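Local coordinates for protein malate dehydrogenase (Pyrococcus horikoshii, PDB 1V9N) that catalyses the reversible, NAD-dependent oxidation of (S)-malate to oxaloacetate as a homodimer of the LDH2/MDH2 oxidoreductase family, at residues I144-N150 with V278-V284; I304-K308 with I319-E324. All coordinates share one frame; numbering follows the deposited sequence.

Contact 1: residues I144-N150 with V278-V284. With NDP (NADPH dihydro-nicotinamide-adenine-dinucleotide phosphate), chain B.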
loop_
_atom_site.group_PDB
_atom_site.type_symbol
_atom_site.label_atom_id
_atom_site.label_comp_id
_atom_site.label_asym_id
_atom_site.label_seq_id
_atom_site.Cartn_x
_atom_site.Cartn_y
_atom_site.Cartn_z
ATOM N N ILE A 144 9.125 3.704 -12.432
ATOM C CA ILE A 144 8.191 3.767 -11.313
ATOM C C ILE A 144 9.022 3.677 -10.036
ATOM O O ILE A 144 9.885 2.805 -9.895
ATOM C CB ILE A 144 7.188 2.596 -11.323
ATOM C CG1 ILE A 144 6.283 2.697 -12.556
ATOM C CG2 ILE A 144 6.367 2.603 -10.010
ATOM C CD1 ILE A 144 5.313 1.548 -12.709
ATOM N N GLY A 145 8.778 4.593 -9.114
ATOM C CA GLY A 145 9.523 4.578 -7.876
ATOM C C GLY A 145 8.600 4.419 -6.688
ATOM O O GLY A 145 7.536 5.048 -6.620
ATOM N N ILE A 146 9.001 3.551 -5.767
ATOM C CA ILE A 146 8.244 3.314 -4.544
ATOM C C ILE A 146 9.191 3.467 -3.364
ATOM O O ILE A 146 10.308 2.935 -3.379
ATOM C CB ILE A 146 7.647 1.896 -4.491
ATOM C CG1 ILE A 146 6.554 1.746 -5.550
ATOM C CG2 ILE A 146 7.089 1.621 -3.093
ATOM C CD1 ILE A 146 6.061 0.325 -5.717
ATOM N N SER A 147 8.758 4.216 -2.356
ATOM C CA SER A 147 9.572 4.398 -1.167
ATOM C C SER A 147 8.716 4.370 0.088
ATOM O O SER A 147 7.586 4.846 0.090
ATOM C CB SER A 147 10.345 5.712 -1.223
ATOM O OG SER A 147 11.224 5.791 -0.115
HETATM N N MSE A 148 9.272 3.798 1.151
HETATM C CA MSE A 148 8.593 3.694 2.435
HETATM C C MSE A 148 9.653 3.852 3.510
HETATM O O MSE A 148 10.852 3.687 3.248
HETATM C CB MSE A 148 7.962 2.312 2.621
HETATM C CG MSE A 148 6.956 1.882 1.579
HETATM SE SE MSE A 148 6.508 -0.004 1.851
HETATM C CE MSE A 148 5.794 -0.374 0.083
ATOM N N THR A 149 9.199 4.154 4.722
ATOM C CA THR A 149 10.086 4.311 5.862
ATOM C C THR A 149 9.267 4.131 7.135
ATOM O O THR A 149 8.084 4.467 7.173
ATOM C CB THR A 149 10.730 5.719 5.895
ATOM O OG1 THR A 149 11.642 5.799 6.996
ATOM C CG2 THR A 149 9.661 6.804 6.056
ATOM N N ASN A 150 9.882 3.574 8.171
ATOM C CA ASN A 150 9.171 3.427 9.423
ATOM C C ASN A 150 9.545 4.666 10.233
ATOM O O ASN A 150 10.263 5.545 9.736
ATOM C CB ASN A 150 9.554 2.122 10.141
ATOM C CG ASN A 150 11.026 2.029 10.462
ATOM O OD1 ASN A 150 11.782 2.981 10.282
ATOM N ND2 ASN A 150 11.442 0.872 10.955
ATOM N N VAL A 278 16.324 4.022 11.980
ATOM C CA VAL A 278 15.181 4.232 11.104
ATOM C C VAL A 278 15.513 3.363 9.892
ATOM O O VAL A 278 16.673 3.296 9.478
ATOM C CB VAL A 278 15.058 5.701 10.644
ATOM C CG1 VAL A 278 13.905 5.835 9.666
ATOM C CG2 VAL A 278 14.828 6.609 11.843
ATOM N N CYS A 279 14.514 2.686 9.338
ATOM C CA CYS A 279 14.746 1.823 8.188
ATOM C C CYS A 279 13.906 2.267 6.995
ATOM O O CYS A 279 12.819 2.811 7.168
ATOM C CB CYS A 279 14.436 0.369 8.557
ATOM S SG CYS A 279 15.481 -0.293 9.918
ATOM N N HIS A 280 14.418 2.036 5.788
ATOM C CA HIS A 280 13.712 2.443 4.577
ATOM C C HIS A 280 13.583 1.311 3.564
ATOM O O HIS A 280 14.332 0.334 3.601
ATOM C CB HIS A 280 14.444 3.596 3.879
ATOM C CG HIS A 280 14.996 4.635 4.804
ATOM N ND1 HIS A 280 14.234 5.264 5.767
ATOM C CD2 HIS A 280 16.228 5.192 4.878
ATOM C CE1 HIS A 280 14.974 6.161 6.392
ATOM N NE2 HIS A 280 16.188 6.139 5.872
ATOM N N PHE A 281 12.634 1.474 2.650
ATOM C CA PHE A 281 12.377 0.512 1.579
ATOM C C PHE A 281 12.336 1.310 0.277
ATOM O O PHE A 281 11.648 2.325 0.193
ATOM C CB PHE A 281 11.024 -0.181 1.789
ATOM C CG PHE A 281 10.627 -1.103 0.661
ATOM C CD1 PHE A 281 11.065 -2.423 0.631
ATOM C CD2 PHE A 281 9.825 -0.641 -0.381
ATOM C CE1 PHE A 281 10.712 -3.274 -0.418
ATOM C CE2 PHE A 281 9.464 -1.482 -1.437
ATOM C CZ PHE A 281 9.910 -2.804 -1.454
ATOM N N PHE A 282 13.082 0.863 -0.728
ATOM C CA PHE A 282 13.107 1.537 -2.024
ATOM C C PHE A 282 12.902 0.493 -3.108
ATOM O O PHE A 282 13.514 -0.580 -3.083
ATOM C CB PHE A 282 14.449 2.244 -2.245
ATOM C CG PHE A 282 14.812 3.213 -1.153
ATOM C CD1 PHE A 282 14.250 4.487 -1.113
ATOM C CD2 PHE A 282 15.693 2.838 -0.139
ATOM C CE1 PHE A 282 14.558 5.371 -0.079
ATOM C CE2 PHE A 282 16.008 3.715 0.899
ATOM C CZ PHE A 282 15.437 4.985 0.927
HETATM N N MSE A 283 12.033 0.802 -4.060
HETATM C CA MSE A 283 11.768 -0.117 -5.147
HETATM C C MSE A 283 11.582 0.646 -6.445
HETATM O O MSE A 283 10.836 1.629 -6.507
HETATM C CB MSE A 283 10.521 -0.940 -4.857
HETATM C CG MSE A 283 10.193 -1.947 -5.934
HETATM SE SE MSE A 283 8.570 -2.866 -5.497
HETATM C CE MSE A 283 7.593 -2.595 -7.143
ATOM N N VAL A 284 12.262 0.183 -7.485
ATOM C CA VAL A 284 12.173 0.821 -8.787
ATOM C C VAL A 284 11.830 -0.210 -9.842
ATOM O O VAL A 284 12.362 -1.321 -9.846
ATOM C CB VAL A 284 13.514 1.492 -9.177
ATOM C CG1 VAL A 284 13.397 2.171 -10.537
ATOM C CG2 VAL A 284 13.912 2.491 -8.115
HETATM P PA NDP B . -1.623 14.287 2.542
HETATM O O1A NDP B . -1.192 15.664 2.515
HETATM O O2A NDP B . -2.944 13.847 3.112
HETATM O O5B NDP B . -1.496 13.722 1.007
HETATM C C5B NDP B . -1.821 12.359 0.679
HETATM C C4B NDP B . -1.540 12.218 -0.829
HETATM O O4B NDP B . -2.809 12.467 -1.459
HETATM C C3B NDP B . -0.564 13.166 -1.469
HETATM O O3B NDP B . 0.187 12.421 -2.475
HETATM C C2B NDP B . -1.363 14.250 -2.101
HETATM O O2B NDP B . -0.769 14.962 -3.200
HETATM C C1B NDP B . -2.633 13.517 -2.408
HETATM N N9A NDP B . -3.874 14.335 -2.316
HETATM C C8A NDP B . -4.216 15.358 -1.387
HETATM N N7A NDP B . -5.420 15.827 -1.625
HETATM C C5A NDP B . -5.902 15.138 -2.700
HETATM C C6A NDP B . -7.125 15.152 -3.444
HETATM N N6A NDP B . -8.109 15.992 -3.104
HETATM N N1A NDP B . -7.290 14.295 -4.511
HETATM C C2A NDP B . -6.289 13.426 -4.865
HETATM N N3A NDP B . -5.104 13.333 -4.226
HETATM C C4A NDP B . -4.969 14.222 -3.142
HETATM O O3 NDP B . -0.563 13.317 3.178
HETATM P PN NDP B . 0.118 13.059 4.588
HETATM O O1N NDP B . -0.242 11.689 4.942
HETATM O O2N NDP B . -0.434 14.171 5.434
HETATM O O5D NDP B . 1.654 13.248 4.222
HETATM C C5D NDP B . 2.573 14.013 5.052
HETATM C C4D NDP B . 4.020 14.006 4.425
HETATM O O4D NDP B . 4.904 13.605 5.457
HETATM C C3D NDP B . 4.279 13.020 3.259
HETATM O O3D NDP B . 5.070 13.696 2.274
HETATM C C2D NDP B . 4.970 11.821 3.886
HETATM O O2D NDP B . 5.804 11.158 2.959
HETATM C C1D NDP B . 5.714 12.493 5.070
HETATM N N1N NDP B . 5.905 11.608 6.250
HETATM C C2N NDP B . 7.249 11.271 6.576
HETATM C C3N NDP B . 7.446 10.414 7.736
HETATM C C7N NDP B . 8.808 10.039 8.130
HETATM O O7N NDP B . 9.057 9.320 9.106
HETATM N N7N NDP B . 9.878 10.479 7.412
HETATM C C4N NDP B . 6.296 9.978 8.462
HETATM C C5N NDP B . 4.993 10.315 8.122
HETATM C C6N NDP B . 4.790 11.137 7.016
HETATM P P2B NDP B . -0.101 16.363 -3.127
HETATM O O1X NDP B . -0.599 17.008 -4.352
HETATM O O2X NDP B . 1.387 16.219 -3.149
HETATM O O3X NDP B . -0.561 17.090 -1.867
#

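Contact 2: residues I304-K308 with I319-E324. With NDP (NADPH dihydro-nicotinamide-adenine-dinucleotide phosphate), chain B.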
loop_
_atom_site.group_PDB
_atom_site.type_symbol
_atom_site.label_atom_id
_atom_site.label_comp_id
_atom_site.label_asym_id
_atom_site.label_seq_id
_atom_site.Cartn_x
_atom_site.Cartn_y
_atom_site.Cartn_z
ATOM N N ILE A 304 -5.602 9.544 -16.031
ATOM C CA ILE A 304 -5.668 10.716 -15.168
ATOM C C ILE A 304 -6.682 11.730 -15.704
ATOM O O ILE A 304 -7.499 12.259 -14.950
ATOM C CB ILE A 304 -4.285 11.395 -15.050
ATOM C CG1 ILE A 304 -3.299 10.447 -14.351
ATOM C CG2 ILE A 304 -4.411 12.711 -14.282
ATOM C CD1 ILE A 304 -1.862 10.915 -14.398
ATOM N N GLU A 305 -6.632 11.993 -17.004
ATOM C CA GLU A 305 -7.556 12.944 -17.611
ATOM C C GLU A 305 -9.008 12.490 -17.460
ATOM O O GLU A 305 -9.891 13.289 -17.152
ATOM C CB GLU A 305 -7.222 13.143 -19.094
ATOM C CG GLU A 305 -8.088 14.197 -19.766
ATOM C CD GLU A 305 -8.084 15.513 -19.004
ATOM O OE1 GLU A 305 -7.012 16.153 -18.930
ATOM O OE2 GLU A 305 -9.150 15.903 -18.473
ATOM N N GLU A 306 -9.252 11.201 -17.663
ATOM C CA GLU A 306 -10.599 10.668 -17.540
ATOM C C GLU A 306 -11.095 10.678 -16.101
ATOM O O GLU A 306 -12.290 10.840 -15.853
ATOM C CB GLU A 306 -10.659 9.257 -18.118
ATOM C CG GLU A 306 -10.554 9.247 -19.632
ATOM C CD GLU A 306 -10.627 7.856 -20.213
ATOM O OE1 GLU A 306 -11.539 7.102 -19.815
ATOM O OE2 GLU A 306 -9.780 7.523 -21.071
ATOM N N ILE A 307 -10.186 10.511 -15.145
ATOM C CA ILE A 307 -10.587 10.538 -13.742
ATOM C C ILE A 307 -10.952 11.972 -13.354
ATOM O O ILE A 307 -11.982 12.216 -12.725
ATOM C CB ILE A 307 -9.450 10.054 -12.810
ATOM C CG1 ILE A 307 -9.173 8.565 -13.040
ATOM C CG2 ILE A 307 -9.828 10.303 -11.351
ATOM C CD1 ILE A 307 -8.069 8.009 -12.150
ATOM N N LYS A 308 -10.096 12.918 -13.726
ATOM C CA LYS A 308 -10.329 14.321 -13.404
ATOM C C LYS A 308 -11.609 14.822 -14.055
ATOM O O LYS A 308 -12.381 15.557 -13.438
ATOM C CB LYS A 308 -9.142 15.175 -13.861
ATOM C CG LYS A 308 -7.847 14.874 -13.116
ATOM C CD LYS A 308 -6.662 15.640 -13.678
ATOM C CE LYS A 308 -6.804 17.139 -13.469
ATOM N NZ LYS A 308 -6.903 17.516 -12.030
ATOM N N ILE A 319 -11.597 17.469 -9.145
ATOM C CA ILE A 319 -11.094 16.150 -8.781
ATOM C C ILE A 319 -9.604 16.264 -9.072
ATOM O O ILE A 319 -9.206 16.531 -10.207
ATOM C CB ILE A 319 -11.708 15.037 -9.659
ATOM C CG1 ILE A 319 -13.201 14.894 -9.344
ATOM C CG2 ILE A 319 -10.981 13.722 -9.410
ATOM C CD1 ILE A 319 -13.936 13.913 -10.235
ATOM N N TRP A 320 -8.787 16.125 -8.037
ATOM C CA TRP A 320 -7.338 16.222 -8.204
ATOM C C TRP A 320 -6.719 14.845 -8.415
ATOM O O TRP A 320 -7.343 13.820 -8.132
ATOM C CB TRP A 320 -6.678 16.828 -6.961
ATOM C CG TRP A 320 -7.147 18.195 -6.575
ATOM C CD1 TRP A 320 -8.213 18.506 -5.781
ATOM C CD2 TRP A 320 -6.539 19.440 -6.941
ATOM N NE1 TRP A 320 -8.305 19.867 -5.626
ATOM C CE2 TRP A 320 -7.293 20.465 -6.329
ATOM C CE3 TRP A 320 -5.435 19.788 -7.729
ATOM C CZ2 TRP A 320 -6.972 21.820 -6.476
ATOM C CZ3 TRP A 320 -5.117 21.137 -7.877
ATOM C CH2 TRP A 320 -5.888 22.137 -7.252
ATOM N N ILE A 321 -5.488 14.836 -8.917
ATOM C CA ILE A 321 -4.740 13.601 -9.104
ATOM C C ILE A 321 -3.608 13.743 -8.091
ATOM O O ILE A 321 -3.130 14.849 -7.837
ATOM C CB ILE A 321 -4.161 13.462 -10.538
ATOM C CG1 ILE A 321 -3.552 12.069 -10.715
ATOM C CG2 ILE A 321 -3.090 14.513 -10.786
ATOM C CD1 ILE A 321 -4.543 10.944 -10.505
ATOM N N HIS A 322 -3.185 12.638 -7.496
ATOM C CA HIS A 322 -2.135 12.699 -6.492
ATOM C C HIS A 322 -0.847 13.346 -6.965
ATOM O O HIS A 322 -0.263 12.959 -7.979
ATOM C CB HIS A 322 -1.896 11.302 -5.936
ATOM C CG HIS A 322 -3.140 10.686 -5.382
ATOM N ND1 HIS A 322 -4.171 10.258 -6.188
ATOM C CD2 HIS A 322 -3.569 10.528 -4.108
ATOM C CE1 HIS A 322 -5.183 9.866 -5.435
ATOM N NE2 HIS A 322 -4.843 10.020 -4.168
ATOM N N GLY A 323 -0.426 14.363 -6.221
ATOM C CA GLY A 323 0.786 15.087 -6.550
ATOM C C GLY A 323 0.488 16.429 -7.199
ATOM O O GLY A 323 1.330 17.327 -7.191
ATOM N N GLU A 324 -0.714 16.565 -7.752
ATOM C CA GLU A 324 -1.120 17.792 -8.428
ATOM C C GLU A 324 -1.101 19.039 -7.542
ATOM O O GLU A 324 -0.491 20.041 -7.911
ATOM C CB GLU A 324 -2.506 17.606 -9.054
ATOM C CG GLU A 324 -3.007 18.809 -9.828
ATOM C CD GLU A 324 -4.211 18.482 -10.688
ATOM O OE1 GLU A 324 -5.032 17.639 -10.270
ATOM O OE2 GLU A 324 -4.339 19.075 -11.780
HETATM P PA NDP B . -1.623 14.287 2.542
HETATM O O1A NDP B . -1.192 15.664 2.515
HETATM O O2A NDP B . -2.944 13.847 3.112
HETATM O O5B NDP B . -1.496 13.722 1.007
HETATM C C5B NDP B . -1.821 12.359 0.679
HETATM C C4B NDP B . -1.540 12.218 -0.829
HETATM O O4B NDP B . -2.809 12.467 -1.459
HETATM C C3B NDP B . -0.564 13.166 -1.469
HETATM O O3B NDP B . 0.187 12.421 -2.475
HETATM C C2B NDP B . -1.363 14.250 -2.101
HETATM O O2B NDP B . -0.769 14.962 -3.200
HETATM C C1B NDP B . -2.633 13.517 -2.408
HETATM N N9A NDP B . -3.874 14.335 -2.316
HETATM C C8A NDP B . -4.216 15.358 -1.387
HETATM N N7A NDP B . -5.420 15.827 -1.625
HETATM C C5A NDP B . -5.902 15.138 -2.700
HETATM C C6A NDP B . -7.125 15.152 -3.444
HETATM N N6A NDP B . -8.109 15.992 -3.104
HETATM N N1A NDP B . -7.290 14.295 -4.511
HETATM C C2A NDP B . -6.289 13.426 -4.865
HETATM N N3A NDP B . -5.104 13.333 -4.226
HETATM C C4A NDP B . -4.969 14.222 -3.142
HETATM O O3 NDP B . -0.563 13.317 3.178
HETATM P PN NDP B . 0.118 13.059 4.588
HETATM O O1N NDP B . -0.242 11.689 4.942
HETATM O O2N NDP B . -0.434 14.171 5.434
HETATM O O5D NDP B . 1.654 13.248 4.222
HETATM C C5D NDP B . 2.573 14.013 5.052
HETATM C C4D NDP B . 4.020 14.006 4.425
HETATM O O4D NDP B . 4.904 13.605 5.457
HETATM C C3D NDP B . 4.279 13.020 3.259
HETATM O O3D NDP B . 5.070 13.696 2.274
HETATM C C2D NDP B . 4.970 11.821 3.886
HETATM O O2D NDP B . 5.804 11.158 2.959
HETATM C C1D NDP B . 5.714 12.493 5.070
HETATM N N1N NDP B . 5.905 11.608 6.250
HETATM C C2N NDP B . 7.249 11.271 6.576
HETATM C C3N NDP B . 7.446 10.414 7.736
HETATM C C7N NDP B . 8.808 10.039 8.130
HETATM O O7N NDP B . 9.057 9.320 9.106
HETATM N N7N NDP B . 9.878 10.479 7.412
HETATM C C4N NDP B . 6.296 9.978 8.462
HETATM C C5N NDP B . 4.993 10.315 8.122
HETATM C C6N NDP B . 4.790 11.137 7.016
HETATM P P2B NDP B . -0.101 16.363 -3.127
HETATM O O1X NDP B . -0.599 17.008 -4.352
HETATM O O2X NDP B . 1.387 16.219 -3.149
HETATM O O3X NDP B . -0.561 17.090 -1.867
HETATM O O HOH W 1 -11.542 18.214 -11.899
#

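Contact 1: residues I144-N150 with V278-V284
With OG1 of T149 set trans to its own backbone N (chi1 -177°) and CG of H280 beside its backbone N (chi1 -40°), the two side chains run side by side and OG1 and ND1 share a hydrogen bond of 2.9 Å, in the plane of the imidazole. NE2 of H280 is held in turn by S125, which fixes the ring at both nitrogens, and the methyl CG2 of T149 is left to approach N7N of the NADPH carboxamide at 3.9 Å.

The strands pair antiparallel, I146 with M283 and M148 with F281 forming the hydrogen-bonded pairs. Beyond the last of these, N150 folds back: its OD1 accepts the N-H of C279 at 2.9 Å in a nearly straight bond (175°), while its own N donates to O of C279. On the face bearing I146, M148, F281 and M283, the selenium of M148, a selenomethionine, sits obliquely 4.8 Å from the F281 ring centroid, a Met-aromatic contact, and CD1 of I146 touches CE of M283 at 3.6 Å.

This pair lies inside the mixed sheet, between strands 117-125 and 170-174; helix 97-115 packs on F282 and V284, helix 242-258 on M148 and F281, and M283 of the second subunit reaches F281 and M283.

Contact 2: residues I304-K308 with I319-E324
K308 and E324 approach from opposite directions, and their meeting shows how one lysine can tie a helix end to the loop that follows it. NZ lies 2.6 Å from OE1 of E324, on the syn lone pair, in a salt bridge to which OE2 adds a weak bond. The same NZ donates to O of I319 at 3.1 Å, in the carbonyl plane. The lysine chain leaves the helix extended and then bends twice, at chi3 (66°) and chi4 (60°), which brings the ammonium group to the loop, between O of I319 and the E324 carboxylate. OE1 of E324 also accepts the N-H of I321 on its anti side, so two donors grip this oxygen and hold the carboxylate in place; OE2 has a second cationic partner in R318.

The tight part is apolar. CG2 of I304 rests against CG1 of I321 at 3.7 Å, the two side chains crossing at about a right angle, and I307 and I319 cross in the same way, CG2 to CG2 at 4.1 Å. L250 and Y246 of the second subunit pack on I321 and I307, respectively.

Where the loop runs into helix 324-336, I321 to E324 form a type II beta turn. G323, with its positive phi of 103°, is the N-cap residue of that helix, and its N-H donates to O2B of NADPH at 3.1 Å. N3A of the adenine stands over one face of the H322 ring, 3.2 Å above its plane and offset toward the rim.

The looser side is polar and partly exposed. There a water bridges the backbones, donating to O of K308 and accepting from N of I319 at 2.9 Å. E306 forms a salt bridge with K266 of the second subunit.

How the contacts relate
Contact 1 belongs to the buried core and contact 2 to a partly exposed periphery, with centres about 24 Å apart and nearest atoms about 11 Å apart. They share no element, although strand 278-285 is followed directly in the chain by helix 293-308. Contact 1 is a regular strand ladder whose backbone bonds carry the pairing, with side-chain polar bonds gathered toward one end; contact 2 joins a helix end to an irregular loop through charge, a water and a small patch of isoleucines. Both touch NADPH, contact 1 beside the nicotinamide carboxamide and contact 2 at the adenosine end, and both are packed against by the second subunit.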